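Local coordinates for protein yncA (Salmonella typhimurium, PDB 3DR6) that probably transfers an acetyl group from acetyl-coenzyme A to an acceptor not yet established, as a putative acetyltransferase of the GNAT family, at residues Gly53-Leu57 and Ala69-Asp73; Val120-Gln126 and Leu156-Gln162. Residue numbers count along the deposited sequence, not the author numbering.

Interaction 1 of 2, residues Gly53-Leu57 and Ala69-Asp73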
loop_
_atom_site.group_PDB
_atom_site.type_symbol
_atom_site.label_atom_id
_atom_site.label_comp_id
_atom_site.label_asym_id
_atom_site.label_seq_id
_atom_site.Cartn_x
_atom_site.Cartn_y
_atom_site.Cartn_z
ATOM N N GLY C 53 0.459 18.301 -7.189
ATOM C CA GLY C 53 1.684 18.609 -7.931
ATOM C C GLY C 53 2.301 17.378 -8.611
ATOM O O GLY C 53 3.477 17.389 -8.975
ATOM N N TYR C 54 1.514 16.318 -8.777
ATOM C CA TYR C 54 2.027 15.093 -9.405
ATOM C C TYR C 54 1.780 15.069 -10.919
ATOM O O TYR C 54 0.779 15.622 -11.389
ATOM C CB TYR C 54 1.472 13.839 -8.741
ATOM C CG TYR C 54 1.912 13.644 -7.304
ATOM C CD1 TYR C 54 2.892 14.463 -6.720
ATOM C CD2 TYR C 54 1.363 12.626 -6.528
ATOM C CE1 TYR C 54 3.287 14.279 -5.381
ATOM C CE2 TYR C 54 1.751 12.434 -5.195
ATOM C CZ TYR C 54 2.713 13.259 -4.637
ATOM O OH TYR C 54 3.093 13.069 -3.327
ATOM N N PRO C 55 2.693 14.432 -11.673
ATOM C CA PRO C 55 2.614 14.537 -13.128
ATOM C C PRO C 55 1.619 13.557 -13.732
ATOM O O PRO C 55 1.433 12.433 -13.223
ATOM C CB PRO C 55 4.045 14.226 -13.575
ATOM C CG PRO C 55 4.518 13.181 -12.534
ATOM C CD PRO C 55 3.829 13.585 -11.233
ATOM N N VAL C 56 0.950 14.004 -14.795
ATOM C CA VAL C 56 0.232 13.103 -15.683
ATOM C C VAL C 56 0.851 13.352 -17.059
ATOM O O VAL C 56 0.801 14.480 -17.570
ATOM C CB VAL C 56 -1.314 13.329 -15.669
ATOM C CG1 VAL C 56 -2.012 12.322 -16.595
ATOM C CG2 VAL C 56 -1.888 13.199 -14.233
ATOM N N LEU C 57 1.495 12.324 -17.614
ATOM C CA LEU C 57 2.162 12.419 -18.923
ATOM C C LEU C 57 1.363 11.654 -19.967
ATOM O O LEU C 57 0.705 10.656 -19.647
ATOM C CB LEU C 57 3.562 11.811 -18.864
ATOM C CG LEU C 57 4.528 12.373 -17.809
ATOM C CD1 LEU C 57 5.759 11.484 -17.699
ATOM C CD2 LEU C 57 4.899 13.823 -18.107
ATOM N N ALA C 69 1.100 8.018 -18.321
ATOM C CA ALA C 69 1.838 7.645 -17.107
ATOM C C ALA C 69 1.581 8.669 -16.009
ATOM O O ALA C 69 1.391 9.867 -16.276
ATOM C CB ALA C 69 3.326 7.535 -17.396
ATOM N N SER C 70 1.565 8.189 -14.774
ATOM C CA SER C 70 1.440 9.080 -13.613
ATOM C C SER C 70 2.079 8.391 -12.414
ATOM O O SER C 70 2.463 7.220 -12.504
ATOM C CB SER C 70 -0.043 9.379 -13.325
ATOM O OG SER C 70 -0.167 10.441 -12.381
ATOM N N PHE C 71 2.213 9.115 -11.308
ATOM C CA PHE C 71 2.450 8.447 -10.033
ATOM C C PHE C 71 1.600 9.071 -8.953
ATOM O O PHE C 71 1.145 10.241 -9.074
ATOM C CB PHE C 71 3.945 8.394 -9.659
ATOM C CG PHE C 71 4.600 9.742 -9.453
ATOM C CD1 PHE C 71 4.283 10.524 -8.335
ATOM C CD2 PHE C 71 5.579 10.195 -10.351
ATOM C CE1 PHE C 71 4.914 11.768 -8.116
ATOM C CE2 PHE C 71 6.229 11.442 -10.143
ATOM C CZ PHE C 71 5.883 12.227 -9.022
ATOM N N GLY C 72 1.384 8.282 -7.910
ATOM C CA GLY C 72 0.742 8.754 -6.693
ATOM C C GLY C 72 1.452 8.241 -5.463
ATOM O O GLY C 72 2.430 7.494 -5.556
ATOM N N ASP C 73 0.967 8.649 -4.305
ATOM C CA ASP C 73 1.536 8.173 -3.056
ATOM C C ASP C 73 1.371 6.667 -2.978
ATOM O O ASP C 73 0.325 6.128 -3.355
ATOM C CB ASP C 73 0.874 8.844 -1.868
ATOM C CG ASP C 73 1.090 10.343 -1.864
ATOM O OD1 ASP C 73 2.172 10.804 -2.273
ATOM O OD2 ASP C 73 0.153 11.066 -1.460
#

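Interaction 2 of 2, residues Val120-Gln126 and Leu156-Gln162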
loop_
_atom_site.group_PDB
_atom_site.type_symbol
_atom_site.label_atom_id
_atom_site.label_comp_id
_atom_site.label_asym_id
_atom_site.label_seq_id
_atom_site.Cartn_x
_atom_site.Cartn_y
_atom_site.Cartn_z
ATOM N N VAL C 120 8.215 3.022 -6.665
ATOM C CA VAL C 120 7.842 1.625 -6.576
ATOM C C VAL C 120 7.001 1.251 -7.795
ATOM O O VAL C 120 6.121 2.026 -8.200
ATOM C CB VAL C 120 7.011 1.402 -5.304
ATOM C CG1 VAL C 120 6.484 -0.061 -5.242
ATOM C CG2 VAL C 120 7.836 1.694 -4.075
ATOM N N ALA C 121 7.244 0.059 -8.339
ATOM C CA ALA C 121 6.391 -0.523 -9.341
ATOM C C ALA C 121 5.715 -1.761 -8.749
ATOM O O ALA C 121 6.370 -2.570 -8.104
ATOM C CB ALA C 121 7.236 -0.911 -10.577
ATOM N N GLY C 122 4.406 -1.886 -8.950
ATOM C CA GLY C 122 3.653 -3.091 -8.568
ATOM C C GLY C 122 3.377 -3.835 -9.866
ATOM O O GLY C 122 2.753 -3.288 -10.789
ATOM N N ILE C 123 3.887 -5.059 -9.964
ATOM C CA ILE C 123 3.898 -5.804 -11.215
ATOM C C ILE C 123 3.364 -7.211 -10.931
ATOM O O ILE C 123 3.757 -7.842 -9.938
ATOM C CB ILE C 123 5.364 -5.893 -11.798
ATOM C CG1 ILE C 123 6.004 -4.512 -11.977
ATOM C CG2 ILE C 123 5.375 -6.672 -13.117
ATOM C CD1 ILE C 123 7.528 -4.586 -12.249
ATOM N N GLU C 124 2.432 -7.704 -11.761
ATOM C CA GLU C 124 2.025 -9.113 -11.621
ATOM C C GLU C 124 3.272 -9.982 -11.797
ATOM O O GLU C 124 4.029 -9.773 -12.732
ATOM C CB GLU C 124 0.973 -9.506 -12.641
ATOM C CG GLU C 124 0.316 -10.829 -12.233
ATOM C CD GLU C 124 -0.302 -11.566 -13.366
ATOM O OE1 GLU C 124 -0.240 -11.076 -14.519
ATOM O OE2 GLU C 124 -0.878 -12.650 -13.087
ATOM N N SER C 125 3.488 -10.946 -10.906
ATOM C CA SER C 125 4.787 -11.602 -10.807
ATOM C C SER C 125 5.186 -12.369 -12.077
ATOM O O SER C 125 6.389 -12.569 -12.344
ATOM C CB SER C 125 4.843 -12.527 -9.606
ATOM O OG SER C 125 4.635 -11.816 -8.392
ATOM N N GLN C 126 4.179 -12.757 -12.854
ATOM C CA GLN C 126 4.393 -13.540 -14.062
ATOM C C GLN C 126 4.729 -12.685 -15.310
ATOM O O GLN C 126 5.128 -13.230 -16.377
ATOM C CB GLN C 126 3.205 -14.504 -14.266
ATOM C CG GLN C 126 3.119 -15.629 -13.153
ATOM C CD GLN C 126 2.572 -15.158 -11.739
ATOM O OE1 GLN C 126 2.152 -13.999 -11.542
ATOM N NE2 GLN C 126 2.579 -16.087 -10.764
ATOM N N LEU C 156 -3.803 -13.708 -7.593
ATOM C CA LEU C 156 -2.679 -13.103 -8.295
ATOM C C LEU C 156 -1.514 -12.847 -7.353
ATOM O O LEU C 156 -1.725 -12.463 -6.175
ATOM C CB LEU C 156 -3.101 -11.767 -8.934
ATOM C CG LEU C 156 -4.275 -11.767 -9.908
ATOM C CD1 LEU C 156 -4.528 -10.337 -10.392
ATOM C CD2 LEU C 156 -4.010 -12.701 -11.090
ATOM N N ASP C 157 -0.292 -13.045 -7.878
ATOM C CA ASP C 157 0.941 -12.772 -7.132
ATOM C C ASP C 157 1.472 -11.390 -7.519
ATOM O O ASP C 157 1.401 -10.983 -8.704
ATOM C CB ASP C 157 2.010 -13.826 -7.420
ATOM C CG ASP C 157 1.527 -15.257 -7.138
ATOM O OD1 ASP C 157 0.526 -15.472 -6.409
ATOM O OD2 ASP C 157 2.173 -16.181 -7.687
ATOM N N LEU C 158 1.985 -10.675 -6.521
ATOM C CA LEU C 158 2.480 -9.304 -6.740
ATOM C C LEU C 158 3.988 -9.247 -6.545
ATOM O O LEU C 158 4.516 -9.728 -5.529
ATOM C CB LEU C 158 1.821 -8.341 -5.748
ATOM C CG LEU C 158 2.275 -6.870 -5.814
ATOM C CD1 LEU C 158 1.917 -6.289 -7.164
ATOM C CD2 LEU C 158 1.589 -6.052 -4.724
ATOM N N THR C 159 4.663 -8.627 -7.499
ATOM C CA THR C 159 6.066 -8.286 -7.344
ATOM C C THR C 159 6.145 -6.770 -7.120
ATOM O O THR C 159 5.491 -5.999 -7.829
ATOM C CB THR C 159 6.859 -8.720 -8.607
ATOM O OG1 THR C 159 6.837 -10.154 -8.683
ATOM C CG2 THR C 159 8.310 -8.246 -8.562
ATOM N N PHE C 160 6.899 -6.344 -6.108
ATOM C CA PHE C 160 7.293 -4.940 -6.067
ATOM C C PHE C 160 8.714 -4.820 -6.561
ATOM O O PHE C 160 9.589 -5.618 -6.194
ATOM C CB PHE C 160 7.229 -4.297 -4.690
ATOM C CG PHE C 160 5.845 -3.942 -4.224
ATOM C CD1 PHE C 160 5.425 -4.385 -2.970
ATOM C CD2 PHE C 160 4.983 -3.130 -5.002
ATOM C CE1 PHE C 160 4.123 -4.041 -2.470
ATOM C CE2 PHE C 160 3.709 -2.779 -4.507
ATOM C CZ PHE C 160 3.283 -3.247 -3.234
HETATM N N MSE C 161 8.922 -3.831 -7.410
HETATM C CA MSE C 161 10.288 -3.390 -7.721
HETATM C C MSE C 161 10.465 -1.932 -7.332
HETATM O O MSE C 161 9.491 -1.166 -7.246
HETATM C CB MSE C 161 10.615 -3.610 -9.185
HETATM C CG MSE C 161 10.414 -5.055 -9.619
HETATM SE SE MSE C 161 10.879 -5.336 -11.521
HETATM C CE MSE C 161 12.795 -5.178 -11.377
ATOM N N GLN C 162 11.694 -1.547 -7.041
ATOM C CA GLN C 162 11.900 -0.169 -6.633
ATOM C C GLN C 162 13.199 0.428 -7.163
ATOM O O GLN C 162 14.123 -0.286 -7.489
ATOM C CB GLN C 162 11.839 -0.017 -5.121
ATOM C CG GLN C 162 13.008 -0.673 -4.349
ATOM C CD GLN C 162 12.803 -0.562 -2.846
ATOM O OE1 GLN C 162 12.015 -1.339 -2.247
ATOM N NE2 GLN C 162 13.494 0.398 -2.225
HETATM O O HOH W 1 -0.218 -13.803 -10.748
HETATM O O HOH W 2 8.309 -12.249 -10.471
#

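Interaction 1 of 2, residues Gly53-Leu57 and Ala69-Asp73
Tyr54, which gives up 85 Å² here, swings its side chain from the loop that follows helix 39-52 across to strand 64-73. Its ring meets the Phe71 ring obliquely, with centroids 5.0 Å apart and planes at 51°, while its hydroxyl donates a 2.7 Å hydrogen bond from OH to Asp73 OD1. Tyrosine suits this partly exposed spot because it joins a broad apolar ring to a polar tip that can reach the carboxylate; Lys116 is a second partner of that hydroxyl. Phe71, buried, offers its face to Pro55, whose CD lies 3.6 Å from the ring centroid in a CH-pi contact, and helix 99-113 packs on both residues. The segments run into the two strands of the antiparallel hairpin 56-61/64-73 of the GNAT sheet, where regular pairing is confined to one end: Leu57 N to Ala69 O is 2.8 Å and Ala69 N to Leu57 O is 3.0 Å. Small Ala69 fits beside Leu57 on the face that carries both side chains. Farther toward Tyr54 the backbones part, and proline, lacking an amide hydrogen, can donate no strand bond. A side chain bridges the gap instead, Ser70 OG donating to Pro55 O at 2.7 Å.

Interaction 2 of 2, residues Val120-Gln126 and Leu156-Gln162
Ile123 lays its CD1 against the selenium of Met161, a selenomethionine, at 3.5 Å, a beta-branched side chain against a long, unbranched one, both apolar and both touching His134 of helix 128-135. On the other face Val120 CG1 touches Phe160 CD2 at 3.4 Å, and Gly122, without a side chain, lets the Phe160 ring and Leu158 CD1 lie close to its CA. These are neighbouring antiparallel strands of the GNAT sheet, 118-124 and 154-164, paired by bonds such as Ala121 N to Met161 O (2.8 Å) and Thr159 N to Ile123 O (2.7 Å). Met145 of the second subunit packs on Val120 and Phe160, so the face carrying these two also meets that subunit. Past Glu124 the chain turns, yet Ser125 N still reaches Asp157 O at 3.0 Å. Small hydroxyls suit the tight corner: Ser125 OG and Thr159 OG1 lie 2.8 Å apart, and both hydrogen-bond to Gln144. Gln126 NE2 donates to Asp157 OD2 at 3.1 Å, while Asp157 OD1 accepts from Gln147 N; one water joins Glu124 OE2, Gln126 OE1 and Asp157 N.

Interactions 1 and 2 belong to one mixed sheet, their centres about 19 Å apart and their nearest atoms about 7 Å apart, so they do not touch. Strand 83-90 lies between them: it pairs with strand 64-73 of interaction 1 on one side and with strand 118-124 of interaction 2 on the other. Interaction 1 lies at the open end of a local hairpin, away from its turn, whereas the segments of interaction 2 are separated by helix 128-135 and strand 140-151. In GNAT enzymes acetyl-coenzyme A generally binds where the strands corresponding to 83-90 and 118-124 splay apart; no cofactor is modelled here. A glycerol, probably from the crystallisation liquor, lies about 4 Å from the Leu158 side chain in interaction 2.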